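Long-range contacts in putative transcription factor (PDB 5D5W), which binds heat-shock-element DNA through its HSF-type domain and probably regulates transcription in response to osmotic and oxidative stress: residues S2-R6 with L98-R102; H18-R22 with V32-F38; Y62-V67 with W83-H87. The contacts are given in a common frame with arbitrary orientation. Numbering follows the deposited sequence.

Contact 1 of 3, residues S2-R6 with L98-R102; sequences SDFVR and LDNIR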
loop_
_atom_site.group_PDB
_atom_site.type_symbol
_atom_site.label_atom_id
_atom_site.label_comp_id
_atom_site.label_asym_id
_atom_site.label_seq_id
_atom_site.Cartn_x
_atom_site.Cartn_y
_atom_site.Cartn_z
ATOM N N SER B 2 1.043 13.965 -21.560
ATOM C CA SER B 2 1.101 12.711 -20.745
ATOM C C SER B 2 -0.186 12.525 -19.948
ATOM O O SER B 2 -0.551 13.382 -19.149
ATOM C CB SER B 2 2.301 12.738 -19.793
ATOM O OG SER B 2 3.510 12.990 -20.494
ATOM N N ASP B 3 -0.860 11.397 -20.164
ATOM C CA ASP B 3 -2.186 11.152 -19.583
ATOM C C ASP B 3 -2.161 11.152 -18.054
ATOM O O ASP B 3 -3.012 11.773 -17.404
ATOM C CB ASP B 3 -2.739 9.818 -20.102
ATOM C CG ASP B 3 -4.229 9.664 -19.864
ATOM O OD1 ASP B 3 -4.640 9.625 -18.684
ATOM O OD2 ASP B 3 -4.987 9.567 -20.859
ATOM N N PHE B 4 -1.177 10.449 -17.497
ATOM C CA PHE B 4 -1.007 10.317 -16.046
ATOM C C PHE B 4 -0.791 11.665 -15.389
ATOM O O PHE B 4 -1.407 11.972 -14.373
ATOM C CB PHE B 4 0.186 9.397 -15.734
ATOM C CG PHE B 4 0.499 9.262 -14.264
ATOM C CD1 PHE B 4 -0.263 8.438 -13.449
ATOM C CD2 PHE B 4 1.577 9.929 -13.707
ATOM C CE1 PHE B 4 0.024 8.306 -12.101
ATOM C CE2 PHE B 4 1.869 9.804 -12.362
ATOM C CZ PHE B 4 1.091 8.987 -11.559
ATOM N N VAL B 5 0.090 12.465 -15.975
ATOM C CA VAL B 5 0.490 13.720 -15.359
ATOM C C VAL B 5 -0.700 14.681 -15.354
ATOM O O VAL B 5 -0.924 15.398 -14.377
ATOM C CB VAL B 5 1.712 14.345 -16.076
ATOM C CG1 VAL B 5 2.141 15.625 -15.371
ATOM C CG2 VAL B 5 2.870 13.353 -16.131
ATOM N N ARG B 6 -1.455 14.674 -16.453
ATOM C CA ARG B 6 -2.670 15.474 -16.585
ATOM C C ARG B 6 -3.656 15.124 -15.484
ATOM O O ARG B 6 -4.153 16.005 -14.788
ATOM C CB ARG B 6 -3.316 15.254 -17.964
ATOM C CG ARG B 6 -4.801 15.612 -18.053
ATOM C CD ARG B 6 -5.265 15.777 -19.495
ATOM N NE ARG B 6 -4.781 14.712 -20.383
ATOM C CZ ARG B 6 -5.355 13.518 -20.549
ATOM N NH1 ARG B 6 -6.460 13.186 -19.882
ATOM N NH2 ARG B 6 -4.815 12.638 -21.394
ATOM N N LEU B 98 3.733 19.933 -18.547
ATOM C CA LEU B 98 3.168 18.609 -18.241
ATOM C C LEU B 98 3.514 17.518 -19.264
ATOM O O LEU B 98 3.676 16.348 -18.897
ATOM C CB LEU B 98 1.647 18.698 -18.032
ATOM C CG LEU B 98 1.140 19.567 -16.866
ATOM C CD1 LEU B 98 -0.318 19.242 -16.578
ATOM C CD2 LEU B 98 1.974 19.438 -15.594
ATOM N N ASP B 99 3.641 17.892 -20.534
ATOM C CA ASP B 99 4.141 16.967 -21.558
ATOM C C ASP B 99 5.676 16.941 -21.567
ATOM O O ASP B 99 6.287 16.131 -22.273
ATOM C CB ASP B 99 3.595 17.343 -22.936
ATOM C CG ASP B 99 2.082 17.420 -22.957
ATOM O OD1 ASP B 99 1.430 16.572 -22.311
ATOM O OD2 ASP B 99 1.544 18.337 -23.614
ATOM N N ASN B 100 6.279 17.827 -20.769
ATOM C CA ASN B 100 7.721 17.856 -20.530
ATOM C C ASN B 100 8.122 16.952 -19.347
ATOM O O ASN B 100 9.181 17.130 -18.741
ATOM C CB ASN B 100 8.156 19.307 -20.271
ATOM C CG ASN B 100 9.589 19.582 -20.686
ATOM O OD1 ASN B 100 10.051 19.118 -21.731
ATOM N ND2 ASN B 100 10.297 20.359 -19.875
ATOM N N ILE B 101 7.255 15.995 -19.022
ATOM C CA ILE B 101 7.496 15.002 -17.983
ATOM C C ILE B 101 7.098 13.648 -18.559
ATOM O O ILE B 101 5.919 13.440 -18.859
ATOM C CB ILE B 101 6.622 15.274 -16.736
ATOM C CG1 ILE B 101 7.029 16.589 -16.062
ATOM C CG2 ILE B 101 6.712 14.120 -15.741
ATOM C CD1 ILE B 101 5.992 17.122 -15.093
ATOM N N ARG B 102 8.057 12.736 -18.726
ATOM C CA ARG B 102 7.736 11.386 -19.202
ATOM C C ARG B 102 8.851 10.366 -19.009
ATOM O O ARG B 102 10.015 10.727 -18.825
ATOM C CB ARG B 102 7.340 11.411 -20.689
ATOM C CG ARG B 102 6.392 10.284 -21.096
ATOM C CD ARG B 102 5.462 10.696 -22.232
ATOM N NE ARG B 102 4.192 9.964 -22.214
ATOM C CZ ARG B 102 3.145 10.233 -23.000
ATOM N NH1 ARG B 102 2.035 9.504 -22.899
ATOM N NH2 ARG B 102 3.193 11.226 -23.888
#
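V5 packs on the apolar side chains of the C-terminal segment: its CG1 lies 3.8 Å from CD2 of L98, and its CG2 lies 3.9 Å from CG2 of I101. The contact brings the two ends of the HSF-type DNA-binding domain, a winged helix-turn-helix fold, together. Residues 2-6 begin helix 3-12, while 98-102 has no regular structure and wraps past the start of that helix. V5 and I101 are buried, and both also touch F90, so a small apolar layer lies under the chain ends. F4, on the same helix, packs on Y62 and on helix 52-61. D3 and R6 form a salt bridge one turn apart, and D3 also pairs with K7. R102 reaches back along S2, placing the S2 hydroxyl over one face of its guanidinium, and it also packs on a DNA phosphate. S2 makes the one definite hydrogen bond between the segments: its OG donates to the backbone O of I101 at 2.9 Å.

Contact 2 of 3, residues H18-R22 with V32-F38; sequences HSVVR and VLENEKF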
loop_
_atom_site.group_PDB
_atom_site.type_symbol
_atom_site.label_atom_id
_atom_site.label_comp_id
_atom_site.label_asym_id
_atom_site.label_seq_id
_atom_site.Cartn_x
_atom_site.Cartn_y
_atom_site.Cartn_z
ATOM N N HIS B 18 -8.876 18.549 -0.794
ATOM C CA HIS B 18 -7.800 19.268 -0.125
ATOM C C HIS B 18 -7.255 18.545 1.107
ATOM O O HIS B 18 -6.048 18.561 1.361
ATOM C CB HIS B 18 -8.248 20.690 0.249
ATOM C CG HIS B 18 -7.164 21.517 0.881
ATOM N ND1 HIS B 18 -6.215 22.194 0.144
ATOM C CD2 HIS B 18 -6.870 21.762 2.183
ATOM C CE1 HIS B 18 -5.389 22.823 0.962
ATOM N NE2 HIS B 18 -5.762 22.576 2.205
ATOM N N SER B 19 -8.142 17.918 1.871
ATOM C CA SER B 19 -7.766 17.308 3.152
ATOM C C SER B 19 -6.906 16.057 2.983
ATOM O O SER B 19 -6.069 15.758 3.836
ATOM C CB SER B 19 -9.026 16.954 3.947
ATOM O OG SER B 19 -9.883 16.119 3.181
ATOM N N VAL B 20 -7.116 15.347 1.876
ATOM C CA VAL B 20 -6.476 14.053 1.635
ATOM C C VAL B 20 -5.425 14.043 0.510
ATOM O O VAL B 20 -4.521 13.211 0.533
ATOM C CB VAL B 20 -7.533 12.957 1.374
ATOM C CG1 VAL B 20 -8.607 12.999 2.461
ATOM C CG2 VAL B 20 -8.163 13.107 -0.004
ATOM N N VAL B 21 -5.552 14.930 -0.473
ATOM C CA VAL B 21 -4.511 15.129 -1.487
ATOM C C VAL B 21 -4.410 16.614 -1.832
ATOM O O VAL B 21 -5.416 17.229 -2.212
ATOM C CB VAL B 21 -4.808 14.352 -2.791
ATOM C CG1 VAL B 21 -3.707 14.572 -3.825
ATOM C CG2 VAL B 21 -4.954 12.874 -2.511
ATOM N N ARG B 22 -3.205 17.183 -1.715
ATOM C CA ARG B 22 -2.985 18.599 -2.040
ATOM C C ARG B 22 -1.533 18.918 -2.386
ATOM O O ARG B 22 -0.639 18.120 -2.137
ATOM C CB ARG B 22 -3.428 19.483 -0.867
ATOM C CG ARG B 22 -2.626 19.295 0.418
ATOM C CD ARG B 22 -3.050 20.304 1.477
ATOM N NE ARG B 22 -2.292 20.197 2.724
ATOM C CZ ARG B 22 -2.477 19.263 3.661
ATOM N NH1 ARG B 22 -3.393 18.304 3.510
ATOM N NH2 ARG B 22 -1.726 19.282 4.758
ATOM N N VAL B 32 -0.098 13.193 -0.453
ATOM C CA VAL B 32 -1.255 12.297 -0.329
ATOM C C VAL B 32 -1.289 11.771 1.103
ATOM O O VAL B 32 -0.275 11.322 1.629
ATOM C CB VAL B 32 -1.194 11.114 -1.318
ATOM C CG1 VAL B 32 -2.342 10.148 -1.069
ATOM C CG2 VAL B 32 -1.235 11.610 -2.756
ATOM N N LEU B 33 -2.465 11.820 1.721
ATOM C CA LEU B 33 -2.598 11.634 3.167
ATOM C C LEU B 33 -4.012 11.168 3.469
ATOM O O LEU B 33 -4.955 11.695 2.896
ATOM C CB LEU B 33 -2.306 12.963 3.877
ATOM C CG LEU B 33 -2.691 13.133 5.349
ATOM C CD1 LEU B 33 -2.052 12.043 6.200
ATOM C CD2 LEU B 33 -2.299 14.522 5.846
ATOM N N GLU B 34 -4.158 10.188 4.360
ATOM C CA GLU B 34 -5.459 9.559 4.650
ATOM C C GLU B 34 -5.728 8.547 3.541
ATOM O O GLU B 34 -6.663 8.686 2.741
ATOM C CB GLU B 34 -6.601 10.592 4.786
ATOM C CG GLU B 34 -7.864 10.081 5.477
ATOM C CD GLU B 34 -8.927 11.164 5.640
ATOM O OE1 GLU B 34 -10.060 10.975 5.140
ATOM O OE2 GLU B 34 -8.630 12.210 6.262
ATOM N N ASN B 35 -4.877 7.524 3.514
ATOM C CA ASN B 35 -4.916 6.491 2.491
ATOM C C ASN B 35 -6.274 5.798 2.369
ATOM O O ASN B 35 -6.641 5.330 1.298
ATOM C CB ASN B 35 -3.801 5.474 2.741
ATOM C CG ASN B 35 -2.431 5.995 2.336
ATOM O OD1 ASN B 35 -1.508 5.215 2.113
ATOM N ND2 ASN B 35 -2.294 7.316 2.231
ATOM N N GLU B 36 -7.024 5.753 3.458
ATOM C CA GLU B 36 -8.386 5.234 3.427
ATOM C C GLU B 36 -9.180 5.894 2.309
ATOM O O GLU B 36 -9.579 5.233 1.361
ATOM C CB GLU B 36 -9.093 5.497 4.763
ATOM C CG GLU B 36 -8.665 4.582 5.896
ATOM C CD GLU B 36 -7.296 4.905 6.477
ATOM O OE1 GLU B 36 -6.410 4.017 6.423
ATOM O OE2 GLU B 36 -7.107 6.038 6.980
ATOM N N LYS B 37 -9.386 7.207 2.418
ATOM C CA LYS B 37 -10.293 7.920 1.515
ATOM C C LYS B 37 -9.698 8.148 0.125
ATOM O O LYS B 37 -10.430 8.099 -0.862
ATOM C CB LYS B 37 -10.731 9.254 2.116
ATOM C CG LYS B 37 -12.040 9.768 1.525
ATOM C CD LYS B 37 -12.293 11.240 1.840
ATOM C CE LYS B 37 -13.404 11.820 0.966
ATOM N NZ LYS B 37 -13.256 13.284 0.712
ATOM N N PHE B 38 -8.387 8.394 0.047
ATOM C CA PHE B 38 -7.706 8.589 -1.248
ATOM C C PHE B 38 -7.709 7.329 -2.108
ATOM O O PHE B 38 -8.092 7.351 -3.281
ATOM C CB PHE B 38 -6.251 9.036 -1.048
ATOM C CG PHE B 38 -5.455 9.038 -2.317
ATOM C CD1 PHE B 38 -5.726 9.964 -3.303
ATOM C CD2 PHE B 38 -4.471 8.089 -2.549
ATOM C CE1 PHE B 38 -5.010 9.967 -4.485
ATOM C CE2 PHE B 38 -3.756 8.086 -3.734
ATOM C CZ PHE B 38 -4.025 9.028 -4.703
#
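Two carbonyl oxygens face each other here without bonding: V20 O and L33 O are only 2.8 Å apart, and both are acceptors. L33 N donates a hydrogen bond to V20 O at 2.8 Å, and V20 CA lies 3.1 Å from L33 O in a CA-H...O contact. This is the open end of an antiparallel beta hairpin. V21 and V32 form a non-hydrogen-bonded pair, with their CA atoms 4.5 Å apart. Their side chains point to the same face of the sheet and meet at 3.9 Å between V21 CG2 and V32 CG2. The chain then turns at E34, which has positive phi and is the N-cap residue of helix 35-46. The backbone O of E34 accepts a hydrogen bond from F38 N at 3.2 Å. V20 CG1 lies 3.7 Å from E34 OE1 and 4.1 Å from K37 CD, so V20 fits against the first turn of the helix. F38 is buried, and its CA-to-CB bond points toward residues 18-22. V21 and F38 both touch M11 of helix 3-12, V32 and F38 meet F55 of helix 52-61, and V32 is hydrogen-bonded through its backbone to W83 of strand 82-86.

Contact 3 of 3, residues Y62-V67 with W83-H87; sequences YDFHKV and WEFKH. With nucleotides of chain A; nucleotides of chain C.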
loop_
_atom_site.group_PDB
_atom_site.type_symbol
_atom_site.label_atom_id
_atom_site.label_comp_id
_atom_site.label_asym_id
_atom_site.label_seq_id
_atom_site.Cartn_x
_atom_site.Cartn_y
_atom_site.Cartn_z
ATOM N N TYR B 62 7.302 7.692 -14.072
ATOM C CA TYR B 62 7.436 9.007 -14.703
ATOM C C TYR B 62 8.399 9.952 -13.957
ATOM O O TYR B 62 8.347 11.175 -14.124
ATOM C CB TYR B 62 6.065 9.675 -14.800
ATOM C CG TYR B 62 5.182 9.154 -15.902
ATOM C CD1 TYR B 62 4.960 9.897 -17.049
ATOM C CD2 TYR B 62 4.560 7.928 -15.790
ATOM C CE1 TYR B 62 4.138 9.427 -18.054
ATOM C CE2 TYR B 62 3.736 7.454 -16.789
ATOM C CZ TYR B 62 3.531 8.210 -17.911
ATOM O OH TYR B 62 2.713 7.728 -18.899
ATOM N N ASP B 63 9.253 9.382 -13.118
ATOM C CA ASP B 63 10.382 10.101 -12.538
ATOM C C ASP B 63 10.025 11.029 -11.358
ATOM O O ASP B 63 10.742 12.000 -11.085
ATOM C CB ASP B 63 11.148 10.851 -13.647
ATOM C CG ASP B 63 12.627 11.045 -13.331
ATOM O OD1 ASP B 63 13.251 10.124 -12.761
ATOM O OD2 ASP B 63 13.166 12.126 -13.672
ATOM N N PHE B 64 8.944 10.715 -10.639
ATOM C CA PHE B 64 8.730 11.295 -9.311
ATOM C C PHE B 64 9.530 10.521 -8.279
ATOM O O PHE B 64 9.796 9.326 -8.431
ATOM C CB PHE B 64 7.266 11.250 -8.881
ATOM C CG PHE B 64 6.382 12.194 -9.623
ATOM C CD1 PHE B 64 5.922 11.876 -10.874
ATOM C CD2 PHE B 64 5.993 13.387 -9.050
ATOM C CE1 PHE B 64 5.096 12.738 -11.562
ATOM C CE2 PHE B 64 5.169 14.262 -9.726
ATOM C CZ PHE B 64 4.720 13.938 -10.984
ATOM N N HIS B 65 9.885 11.217 -7.210
ATOM C CA HIS B 65 10.583 10.628 -6.091
ATOM C C HIS B 65 9.805 10.967 -4.851
ATOM O O HIS B 65 9.100 11.969 -4.814
ATOM C CB HIS B 65 12.003 11.178 -6.017
ATOM C CG HIS B 65 12.863 10.729 -7.157
ATOM N ND1 HIS B 65 13.767 9.691 -7.048
ATOM C CD2 HIS B 65 12.920 11.142 -8.445
ATOM C CE1 HIS B 65 14.363 9.505 -8.213
ATOM N NE2 HIS B 65 13.867 10.372 -9.079
ATOM N N LYS B 66 9.911 10.111 -3.846
ATOM C CA LYS B 66 9.308 10.380 -2.551
ATOM C C LYS B 66 10.246 11.248 -1.722
ATOM O O LYS B 66 11.466 11.126 -1.827
ATOM C CB LYS B 66 9.014 9.074 -1.818
ATOM C CG LYS B 66 8.078 9.250 -0.645
ATOM C CD LYS B 66 7.703 7.921 -0.032
ATOM C CE LYS B 66 6.999 8.114 1.300
ATOM N NZ LYS B 66 6.732 6.802 1.960
ATOM N N VAL B 67 9.668 12.118 -0.896
ATOM C CA VAL B 67 10.423 13.011 -0.013
ATOM C C VAL B 67 10.550 12.408 1.386
ATOM O O VAL B 67 9.550 12.001 1.980
ATOM C CB VAL B 67 9.710 14.365 0.107
ATOM C CG1 VAL B 67 10.483 15.305 1.026
ATOM C CG2 VAL B 67 9.502 14.969 -1.277
ATOM N N TRP B 83 2.280 10.799 2.370
ATOM C CA TRP B 83 3.268 10.463 1.364
ATOM C C TRP B 83 3.473 11.697 0.515
ATOM O O TRP B 83 2.506 12.243 -0.003
ATOM C CB TRP B 83 2.741 9.329 0.485
ATOM C CG TRP B 83 2.649 8.028 1.192
ATOM C CD1 TRP B 83 1.898 7.742 2.292
ATOM C CD2 TRP B 83 3.332 6.825 0.847
ATOM N NE1 TRP B 83 2.081 6.432 2.660
ATOM C CE2 TRP B 83 2.951 5.845 1.781
ATOM C CE3 TRP B 83 4.235 6.479 -0.166
ATOM C CZ2 TRP B 83 3.439 4.538 1.731
ATOM C CZ3 TRP B 83 4.719 5.189 -0.216
ATOM C CH2 TRP B 83 4.325 4.233 0.727
ATOM N N GLU B 84 4.719 12.135 0.370
ATOM C CA GLU B 84 5.019 13.310 -0.436
ATOM C C GLU B 84 5.895 12.934 -1.618
ATOM O O GLU B 84 6.909 12.265 -1.431
ATOM C CB GLU B 84 5.728 14.359 0.409
ATOM C CG GLU B 84 5.852 15.699 -0.293
ATOM C CD GLU B 84 6.544 16.744 0.548
ATOM O OE1 GLU B 84 6.994 16.420 1.663
ATOM O OE2 GLU B 84 6.643 17.898 0.083
ATOM N N PHE B 85 5.508 13.371 -2.820
ATOM C CA PHE B 85 6.279 13.096 -4.037
ATOM C C PHE B 85 6.648 14.355 -4.786
ATOM O O PHE B 85 5.931 15.357 -4.729
ATOM C CB PHE B 85 5.505 12.186 -4.974
ATOM C CG PHE B 85 5.277 10.825 -4.415
ATOM C CD1 PHE B 85 4.179 10.577 -3.603
ATOM C CD2 PHE B 85 6.168 9.802 -4.682
ATOM C CE1 PHE B 85 3.969 9.327 -3.071
ATOM C CE2 PHE B 85 5.963 8.544 -4.153
ATOM C CZ PHE B 85 4.862 8.310 -3.342
ATOM N N LYS B 86 7.762 14.282 -5.510
ATOM C CA LYS B 86 8.335 15.452 -6.164
ATOM C C LYS B 86 8.927 15.138 -7.537
ATOM O O LYS B 86 9.695 14.192 -7.712
ATOM C CB LYS B 86 9.413 16.057 -5.272
ATOM C CG LYS B 86 9.723 17.517 -5.557
ATOM C CD LYS B 86 10.762 18.041 -4.568
ATOM C CE LYS B 86 10.519 19.489 -4.160
ATOM N NZ LYS B 86 10.980 19.758 -2.766
ATOM N N HIS B 87 8.520 15.937 -8.510
ATOM C CA HIS B 87 9.175 16.019 -9.797
ATOM C C HIS B 87 9.574 17.490 -9.952
ATOM O O HIS B 87 8.783 18.379 -9.623
ATOM C CB HIS B 87 8.217 15.596 -10.898
ATOM C CG HIS B 87 8.884 15.201 -12.176
ATOM N ND1 HIS B 87 9.623 16.080 -12.934
ATOM C CD2 HIS B 87 8.893 14.028 -12.848
ATOM C CE1 HIS B 87 10.073 15.466 -14.010
ATOM N NE2 HIS B 87 9.639 14.218 -13.983
ATOM P P DT A 6 11.908 6.952 -4.652
ATOM O OP1 DT A 6 12.713 8.127 -5.071
ATOM O OP2 DT A 6 10.429 7.058 -4.573
ATOM O "O5'" DT A 6 12.281 5.743 -5.614
ATOM C "C5'" DT A 6 13.652 5.364 -5.764
ATOM C "C4'" DT A 6 13.749 4.173 -6.684
ATOM O "O4'" DT A 6 13.169 3.038 -6.018
ATOM C "C3'" DT A 6 13.005 4.315 -8.015
ATOM O "O3'" DT A 6 13.951 4.268 -9.090
ATOM C "C2'" DT A 6 12.034 3.143 -8.028
ATOM C "C1'" DT A 6 12.621 2.201 -7.002
ATOM N N1 DT A 6 11.656 1.316 -6.345
ATOM C C2 DT A 6 11.846 -0.043 -6.429
ATOM O O2 DT A 6 12.774 -0.551 -7.035
ATOM N N3 DT A 6 10.901 -0.793 -5.780
ATOM C C4 DT A 6 9.811 -0.329 -5.070
ATOM O O4 DT A 6 9.048 -1.126 -4.537
ATOM C C5 DT A 6 9.677 1.106 -5.015
ATOM C C7 DT A 6 8.529 1.700 -4.261
ATOM C C6 DT A 6 10.596 1.848 -5.643
ATOM P P DC A 5 10.183 5.452 1.934
ATOM O OP1 DC A 5 10.312 6.843 2.456
ATOM O OP2 DC A 5 8.852 4.765 1.904
ATOM O "O5'" DC A 5 10.771 5.401 0.456
ATOM C "C5'" DC A 5 12.074 5.921 0.169
ATOM C "C4'" DC A 5 12.571 5.345 -1.136
ATOM O "O4'" DC A 5 12.637 3.909 -1.035
ATOM C "C3'" DC A 5 11.708 5.650 -2.365
ATOM O "O3'" DC A 5 12.482 6.465 -3.247
ATOM C "C2'" DC A 5 11.368 4.282 -2.940
ATOM C "C1'" DC A 5 12.401 3.371 -2.310
ATOM N N1 DC A 5 11.995 1.970 -2.137
ATOM C C2 DC A 5 12.810 0.974 -2.672
ATOM O O2 DC A 5 13.829 1.307 -3.297
ATOM N N3 DC A 5 12.456 -0.325 -2.523
ATOM C C4 DC A 5 11.341 -0.639 -1.858
ATOM N N4 DC A 5 11.035 -1.934 -1.721
ATOM C C5 DC A 5 10.496 0.359 -1.289
ATOM C C6 DC A 5 10.861 1.639 -1.446
ATOM P P DG C 2 0.282 5.564 -19.064
ATOM O OP1 DG C 2 -0.533 6.796 -18.891
ATOM O OP2 DG C 2 1.683 5.505 -18.567
ATOM O "O5'" DG C 2 -0.525 4.367 -18.394
ATOM C "C5'" DG C 2 -1.919 4.178 -18.692
ATOM C "C4'" DG C 2 -2.504 3.056 -17.865
ATOM O "O4'" DG C 2 -1.993 1.776 -18.308
ATOM C "C3'" DG C 2 -2.219 3.117 -16.366
ATOM O "O3'" DG C 2 -3.409 2.652 -15.720
ATOM C "C2'" DG C 2 -1.032 2.184 -16.205
ATOM C "C1'" DG C 2 -1.340 1.107 -17.234
ATOM N N9 DG C 2 -0.199 0.387 -17.795
ATOM C C8 DG C 2 0.955 0.932 -18.302
ATOM N N7 DG C 2 1.774 0.038 -18.787
ATOM C C5 DG C 2 1.108 -1.168 -18.613
ATOM C C6 DG C 2 1.500 -2.490 -18.948
ATOM O O6 DG C 2 2.546 -2.872 -19.492
ATOM N N1 DG C 2 0.532 -3.419 -18.580
ATOM C C2 DG C 2 -0.664 -3.117 -17.973
ATOM N N2 DG C 2 -1.471 -4.154 -17.700
ATOM N N3 DG C 2 -1.047 -1.886 -17.670
ATOM C C4 DG C 2 -0.117 -0.968 -18.014
#
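Three backbone hydrogen bonds join these segments. H65 N donates to K86 O at 3.0 Å, and K86 N donates to H65 O at 2.8 Å, which makes H65 and K86 a hydrogen-bonded antiparallel pair. V67 N donates to E84 O at 2.8 Å. K66 and F85 form the non-hydrogen-bonded pair between them, leaving K66 N to face the DNA. K66 N donates to OP2 of DT6 of chain A at 3.2 Å. H65 ND1 donates to OP1 of DT6 of chain A at 2.7 Å. K66 NZ has two partners: OP2 of DC5 of chain A at 2.9 Å, and the six-membered ring of W83, whose centroid lies 3.4 Å away in a cation-pi contact. Y62 OH donates a very short bond of 2.5 Å to OP2 of DG2 of chain C. D63 OD1 forms a salt bridge with R103, and E84 OE2 a hydrogen bond with S29. Before the strand, D63 is the C-prime residue of a Schellman motif that ends helix 52-61: F64 N bonds to L59 O and D63 N to N60 O. H87 ND1 has a weak bond from E89 N. The H87 ring points its edge at the face of F64, with centroids 5.2 Å apart, and H87 CB lies over that face. F64 and F85 both pack on L59 of the helix. Strand 65-66 pairs along 82-86, and the unmodelled residues 69-76 lie in the connection between them. A helix followed by such a hairpin is typical of the winged helix-turn-helix fold of HSF-type DNA-binding domains.

In the fold
From the N terminus, the chain enters contact 1 at the start of helix 3-12 and returns to it only near its C terminus. Contact 1 therefore closes a loop that holds the other two contacts. Contact 2 closes first, joining strand 21-23 to strand 30-33 and the start of helix 35-46. Contact 3 follows in series after helix 52-61, joining strand 65-66 to strand 82-86. Contacts 2 and 3 meet in one four-stranded antiparallel sheet, where strands 30-33 and 82-86 are neighbours. Contact 1 touches contact 3 through I101 against H87 and R102 against Y62. Contacts 1 and 2 do not touch; their centres are about 22 Å apart.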